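Local coordinates for protein glycosyltransferase Gtf1 (Streptococcus pneumoniae, PDB 4PQG) that belongs to the GT-B class of glycosyltransferases and holds uridine-5'-diphosphate and 2-acetamido-2-deoxy-beta-D-glucopyranose, at residues 250-255 with 409-414; 429-434 with 450-455. One frame throughout, in Å; residues are numbered along the deposited sequence.

Contact 1: residues 250-255 with 409-414. With NAG (2-acetamido-2-deoxy-beta-D-glucopyranose), chain D.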
loop_
_atom_site.group_PDB
_atom_site.type_symbol
_atom_site.label_atom_id
_atom_site.label_comp_id
_atom_site.label_asym_id
_atom_site.label_seq_id
_atom_site.Cartn_x
_atom_site.Cartn_y
_atom_site.Cartn_z
ATOM N N HIS A 250 -6.438 -9.963 3.057
ATOM C CA HIS A 250 -5.363 -9.200 3.711
ATOM C C HIS A 250 -5.541 -8.871 5.174
ATOM O O HIS A 250 -4.609 -9.045 5.983
ATOM C CB HIS A 250 -5.069 -7.938 2.922
ATOM C CG HIS A 250 -4.367 -8.203 1.624
ATOM N ND1 HIS A 250 -3.055 -8.457 1.556
ATOM C CD2 HIS A 250 -4.850 -8.255 0.325
ATOM C CE1 HIS A 250 -2.705 -8.657 0.277
ATOM N NE2 HIS A 250 -3.806 -8.518 -0.479
ATOM N N ALA A 251 -6.719 -8.384 5.531
ATOM C CA ALA A 251 -6.995 -7.997 6.914
ATOM C C ALA A 251 -7.972 -9.015 7.521
ATOM O O ALA A 251 -8.300 -10.028 6.876
ATOM C CB ALA A 251 -7.588 -6.592 6.929
ATOM N N GLU A 252 -8.428 -8.760 8.750
ATOM C CA GLU A 252 -9.549 -9.505 9.340
ATOM C C GLU A 252 -10.738 -9.428 8.375
ATOM O O GLU A 252 -10.965 -8.390 7.776
ATOM C CB GLU A 252 -9.908 -8.893 10.695
ATOM C CG GLU A 252 -10.995 -9.617 11.479
ATOM C CD GLU A 252 -10.622 -11.053 11.798
ATOM O OE1 GLU A 252 -10.203 -11.324 12.940
ATOM O OE2 GLU A 252 -10.724 -11.922 10.902
ATOM N N HIS A 253 -11.502 -10.511 8.219
ATOM C CA HIS A 253 -12.373 -10.643 7.042
ATOM C C HIS A 253 -13.844 -10.665 7.356
ATOM O O HIS A 253 -14.671 -10.872 6.455
ATOM C CB HIS A 253 -11.998 -11.923 6.302
ATOM C CG HIS A 253 -12.186 -13.139 7.155
ATOM N ND1 HIS A 253 -11.203 -13.618 7.952
ATOM C CD2 HIS A 253 -13.318 -13.897 7.413
ATOM C CE1 HIS A 253 -11.679 -14.657 8.663
ATOM N NE2 HIS A 253 -12.977 -14.826 8.333
ATOM N N TYR A 254 -14.195 -10.458 8.620
ATOM C CA TYR A 254 -15.589 -10.417 9.050
ATOM C C TYR A 254 -15.680 -9.550 10.312
ATOM O O TYR A 254 -14.662 -9.263 10.943
ATOM C CB TYR A 254 -16.099 -11.838 9.321
ATOM C CG TYR A 254 -15.683 -12.372 10.675
ATOM C CD1 TYR A 254 -16.625 -12.506 11.710
ATOM C CD2 TYR A 254 -14.350 -12.700 10.945
ATOM C CE1 TYR A 254 -16.249 -12.972 12.959
ATOM C CE2 TYR A 254 -13.966 -13.153 12.204
ATOM C CZ TYR A 254 -14.922 -13.289 13.196
ATOM O OH TYR A 254 -14.566 -13.748 14.438
ATOM N N SER A 255 -16.886 -9.120 10.665
ATOM C CA SER A 255 -17.092 -8.325 11.867
ATOM C C SER A 255 -17.655 -9.183 12.983
ATOM O O SER A 255 -18.806 -9.667 12.930
ATOM C CB SER A 255 -17.993 -7.125 11.603
ATOM O OG SER A 255 -17.394 -6.283 10.631
ATOM N N SER A 409 -2.282 -1.914 17.886
ATOM C CA SER A 409 -3.259 -2.310 16.893
ATOM C C SER A 409 -4.177 -3.378 17.470
ATOM O O SER A 409 -3.718 -4.348 18.104
ATOM C CB SER A 409 -2.570 -2.827 15.619
ATOM O OG SER A 409 -3.529 -3.304 14.694
ATOM N N THR A 410 -5.473 -3.198 17.247
ATOM C CA THR A 410 -6.462 -4.121 17.752
ATOM C C THR A 410 -6.736 -5.305 16.811
ATOM O O THR A 410 -7.540 -6.184 17.140
ATOM C CB THR A 410 -7.766 -3.377 18.134
ATOM O OG1 THR A 410 -8.020 -2.341 17.169
ATOM C CG2 THR A 410 -7.589 -2.711 19.508
ATOM N N SER A 411 -6.056 -5.335 15.660
ATOM C CA SER A 411 -6.234 -6.430 14.702
ATOM C C SER A 411 -5.207 -6.392 13.579
ATOM O O SER A 411 -4.983 -5.343 12.974
ATOM C CB SER A 411 -7.651 -6.397 14.099
ATOM O OG SER A 411 -7.789 -7.357 13.066
ATOM N N GLU A 412 -4.585 -7.537 13.297
ATOM C CA GLU A 412 -3.706 -7.644 12.123
ATOM C C GLU A 412 -3.901 -8.943 11.379
ATOM O O GLU A 412 -3.802 -10.028 11.961
ATOM C CB GLU A 412 -2.222 -7.492 12.491
ATOM C CG GLU A 412 -1.841 -6.150 13.111
ATOM C CD GLU A 412 -1.856 -4.971 12.137
ATOM O OE1 GLU A 412 -1.828 -5.175 10.890
ATOM O OE2 GLU A 412 -1.856 -3.817 12.635
ATOM N N GLY A 413 -4.164 -8.829 10.079
ATOM C CA GLY A 413 -4.198 -9.985 9.204
ATOM C C GLY A 413 -2.866 -10.714 9.271
ATOM O O GLY A 413 -2.807 -11.947 9.198
ATOM N N PHE A 414 -1.793 -9.951 9.400
ATOM C CA PHE A 414 -0.451 -10.501 9.446
ATOM C C PHE A 414 0.443 -9.537 10.184
ATOM O O PHE A 414 0.973 -9.860 11.261
ATOM C CB PHE A 414 0.102 -10.718 8.035
ATOM C CG PHE A 414 1.425 -11.448 8.009
ATOM C CD1 PHE A 414 1.501 -12.796 8.382
ATOM C CD2 PHE A 414 2.589 -10.800 7.610
ATOM C CE1 PHE A 414 2.707 -13.482 8.337
ATOM C CE2 PHE A 414 3.809 -11.486 7.560
ATOM C CZ PHE A 414 3.864 -12.826 7.928
HETATM C C1 NAG D . -3.067 -5.342 5.911
HETATM C C2 NAG D . -3.403 -5.877 7.297
HETATM C C3 NAG D . -1.997 -6.342 7.697
HETATM C C4 NAG D . -1.351 -7.233 6.625
HETATM C C5 NAG D . -1.471 -6.587 5.217
HETATM C C6 NAG D . -0.791 -7.360 4.092
HETATM C C7 NAG D . -4.705 -5.025 9.172
HETATM C C8 NAG D . -4.994 -3.812 10.011
HETATM N N2 NAG D . -3.824 -4.835 8.204
HETATM O O1 NAG D . -3.627 -4.155 5.427
HETATM O O3 NAG D . -1.981 -6.960 8.973
HETATM O O4 NAG D . 0.007 -7.400 6.952
HETATM O O5 NAG D . -2.870 -6.396 4.992
HETATM O O6 NAG D . -1.517 -8.556 3.922
HETATM O O7 NAG D . -5.280 -6.103 9.390
HETATM O O HOH W 1 -7.588 -6.750 10.603
HETATM O O HOH W 2 -8.409 -9.627 14.125
#

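Contact 2: residues 429-434 with 450-455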
loop_
_atom_site.group_PDB
_atom_site.type_symbol
_atom_site.label_atom_id
_atom_site.label_comp_id
_atom_site.label_asym_id
_atom_site.label_seq_id
_atom_site.Cartn_x
_atom_site.Cartn_y
_atom_site.Cartn_z
ATOM N N ILE A 429 5.740 -5.791 22.128
ATOM C CA ILE A 429 4.657 -5.693 23.127
ATOM C C ILE A 429 3.359 -5.290 22.424
ATOM O O ILE A 429 3.297 -4.219 21.834
ATOM C CB ILE A 429 4.991 -4.676 24.249
ATOM C CG1 ILE A 429 6.302 -5.054 24.964
ATOM C CG2 ILE A 429 3.830 -4.574 25.228
ATOM C CD1 ILE A 429 6.833 -3.978 25.906
ATOM N N GLY A 430 2.341 -6.147 22.480
ATOM C CA GLY A 430 1.074 -5.865 21.815
ATOM C C GLY A 430 -0.133 -6.531 22.435
ATOM O O GLY A 430 -0.013 -7.320 23.381
ATOM N N PHE A 431 -1.306 -6.217 21.899
ATOM C CA PHE A 431 -2.543 -6.824 22.375
ATOM C C PHE A 431 -2.635 -8.305 22.004
ATOM O O PHE A 431 -2.151 -8.723 20.942
ATOM C CB PHE A 431 -3.752 -6.101 21.791
ATOM C CG PHE A 431 -4.060 -4.779 22.436
ATOM C CD1 PHE A 431 -4.366 -4.688 23.800
ATOM C CD2 PHE A 431 -4.107 -3.615 21.665
ATOM C CE1 PHE A 431 -4.691 -3.465 24.373
ATOM C CE2 PHE A 431 -4.423 -2.390 22.246
ATOM C CZ PHE A 431 -4.717 -2.318 23.601
ATOM N N ASP A 432 -3.255 -9.088 22.890
ATOM C CA ASP A 432 -3.529 -10.491 22.637
ATOM C C ASP A 432 -4.734 -10.601 21.705
ATOM O O ASP A 432 -5.846 -10.904 22.137
ATOM C CB ASP A 432 -3.802 -11.213 23.959
ATOM C CG ASP A 432 -3.750 -12.736 23.831
ATOM O OD1 ASP A 432 -3.639 -13.259 22.702
ATOM O OD2 ASP A 432 -3.815 -13.419 24.872
ATOM N N VAL A 433 -4.511 -10.313 20.422
ATOM C CA VAL A 433 -5.593 -10.287 19.442
ATOM C C VAL A 433 -5.129 -10.957 18.157
ATOM O O VAL A 433 -3.950 -10.902 17.832
ATOM C CB VAL A 433 -6.090 -8.843 19.136
ATOM C CG1 VAL A 433 -6.896 -8.280 20.308
ATOM C CG2 VAL A 433 -4.941 -7.918 18.758
ATOM N N PRO A 434 -6.052 -11.602 17.429
ATOM C CA PRO A 434 -5.671 -12.244 16.172
ATOM C C PRO A 434 -5.457 -11.227 15.032
ATOM O O PRO A 434 -5.894 -10.093 15.143
ATOM C CB PRO A 434 -6.861 -13.160 15.878
ATOM C CG PRO A 434 -8.020 -12.500 16.537
ATOM C CD PRO A 434 -7.483 -11.773 17.741
ATOM N N ILE A 450 -0.700 -8.351 25.823
ATOM C CA ILE A 450 -1.542 -7.660 26.789
ATOM C C ILE A 450 -3.009 -7.976 26.521
ATOM O O ILE A 450 -3.479 -7.782 25.403
ATOM C CB ILE A 450 -1.264 -6.144 26.759
ATOM C CG1 ILE A 450 0.208 -5.905 27.138
ATOM C CG2 ILE A 450 -2.248 -5.381 27.653
ATOM C CD1 ILE A 450 0.658 -4.463 27.164
ATOM N N PRO A 451 -3.741 -8.472 27.546
ATOM C CA PRO A 451 -5.162 -8.771 27.375
ATOM C C PRO A 451 -5.863 -7.542 26.842
ATOM O O PRO A 451 -5.542 -6.436 27.250
ATOM C CB PRO A 451 -5.644 -9.058 28.806
ATOM C CG PRO A 451 -4.418 -9.452 29.548
ATOM C CD PRO A 451 -3.299 -8.668 28.935
ATOM N N SER A 452 -6.781 -7.737 25.906
ATOM C CA SER A 452 -7.529 -6.637 25.324
ATOM C C SER A 452 -8.971 -6.770 25.775
ATOM O O SER A 452 -9.461 -7.880 25.993
ATOM C CB SER A 452 -7.453 -6.689 23.794
ATOM O OG SER A 452 -7.991 -5.513 23.195
ATOM N N SER A 453 -9.650 -5.641 25.919
ATOM C CA SER A 453 -11.077 -5.656 26.244
ATOM C C SER A 453 -11.866 -4.816 25.240
ATOM O O SER A 453 -11.342 -3.845 24.686
ATOM C CB SER A 453 -11.303 -5.159 27.671
ATOM O OG SER A 453 -12.671 -5.223 28.014
ATOM N N SER A 454 -13.122 -5.188 25.008
ATOM C CA SER A 454 -13.955 -4.471 24.044
ATOM C C SER A 454 -14.323 -3.050 24.500
ATOM O O SER A 454 -14.556 -2.177 23.660
ATOM C CB SER A 454 -15.206 -5.279 23.682
ATOM O OG SER A 454 -16.017 -5.511 24.819
ATOM N N ASP A 455 -14.354 -2.802 25.811
ATOM C CA ASP A 455 -14.677 -1.450 26.287
ATOM C C ASP A 455 -13.508 -0.456 26.164
ATOM O O ASP A 455 -13.714 0.759 26.237
ATOM C CB ASP A 455 -15.302 -1.453 27.693
ATOM C CG ASP A 455 -14.482 -2.217 28.705
ATOM O OD1 ASP A 455 -13.241 -2.342 28.533
ATOM O OD2 ASP A 455 -15.093 -2.698 29.684
HETATM O O HOH W 3 -7.325 -10.578 24.815
#

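Contact 1: residues 250-255 with 409-414
Glu-252 and Ser-411 meet with similar first torsions: CG of Glu-252 stands anti to its backbone N (chi1 -176°) and OG of Ser-411 anti to its own (chi1 174°). Ser-411 OG thereby lies 3.5 Å from Glu-252 CB. Beyond CG the glutamate chain bends, and its oxygens serve different partners. OE1 accepts from a water that accepts from Ser-411 OG, whereas OE2 takes His-253 N on its anti lone pair and is also bonded to Tyr-435 OH. A second water accepts from Glu-252 N and donates to Ser-411 OG and NAG O7.

The backbones come closest at Gly-413. With no side chain in the way, its CA sits 4.1 Å from Ala-251 CA and 3.4 Å from His-250 O, a nearly straight CA-H...O contact (172° at the hydrogen).

NAG O6 lies in the plane of the His-250 imidazole, at its edge, hydrogen-bonded to ND1 at 2.8 Å, while Asp-227 holds NE2. From the other loop, Glu-412 OE1 accepts from NAG O3 at 2.6 Å, and Phe-414 N donates to O3. Gly-413 N reaches NAG O7 at 3.0 Å. Glu-412 OE2 forms a salt bridge with Lys-341 and accepts from Ser-409 OG above the carboxylate plane, a second shell that would help to fix it. Glu-412 also lines the uridine-5'-diphosphate pocket.

Direct contact between the loops is slight, burying 137 Å² in all. Polar coupling runs through waters and NAG, whose O6 bonds His-250 while O3 and O7 bond 412-414, consistent with a GT-B cleft whose two halves share the ligand site.

Contact 2: residues 429-434 with 450-455
The Phe-431 ring is approached by Ser-452 over one face and by the Ile-450 carbonyl at its edge. Ser-452 OG stands 3.8 Å above the ring plane, offset toward the rim, while Ile-450 O lies in that plane, 3.6 Å from Phe-431 CD1. A chi1 of -77° puts CG of Phe-431 anti to the carbonyl carbon, beside the backbone N. Ser-452 CB is also touched by Val-433 CG1 at 3.9 Å, so the serine lodges against both side chains. Tyr-465, from helix 458-474, adds an edge-to-face ring contact to Phe-431.

Further back along the strands, Ile-429 and Ile-450 cross obliquely: the CG2 branch of Ile-429 meets the CD1 end of Ile-450, 3.7 Å away. Helix 458-474 covers both isoleucines through Tyr-465.

The backbone evidence is a parallel bridge of Phe-431 with Ile-450. Ile-450 N donates to Gly-430 O at 2.7 Å. Asp-432 N donates to Ile-450 O at 2.8 Å. The same oxygen receives a CA-H...O contact from Phe-431 CA at 3.3 Å. Past the bridge, Asp-432 centres an inverse gamma turn, its OD1 is bonded to Gln-438, and a water links Asp-432 O to Ser-452 N.

Parallel pairing across a connection that contains helix 436-440 makes this a beta-alpha-beta crossover at the edge of the six-stranded sheet. Its chemistry grades from buried apolar packing at the isoleucines, through two direct backbone bonds, to a water bridge where the chains part.

Overall arrangement
From the N terminus, strand 244-248 of the seven-stranded parallel sheet leads into 250-255, the first half of contact 1. The chain then completes that sheet, enters the six-stranded parallel one, and returns at 409-414 after strand 404-406, so contact 1 closes a long excursion and joins loops of the two sheets. Contact 2 follows in series, neither nested nor crossed: 429-434 and 450-455 close a short connection through helix 436-440 within the second sheet. The contacts nevertheless touch, their centres about 13 Å apart. Val-433 CG2 packs on Thr-410 O at 3.5 Å, and Phe-431 CD2 lies 3.7 Å from Ser-409 O, setting contact 2 against the loop beside NAG.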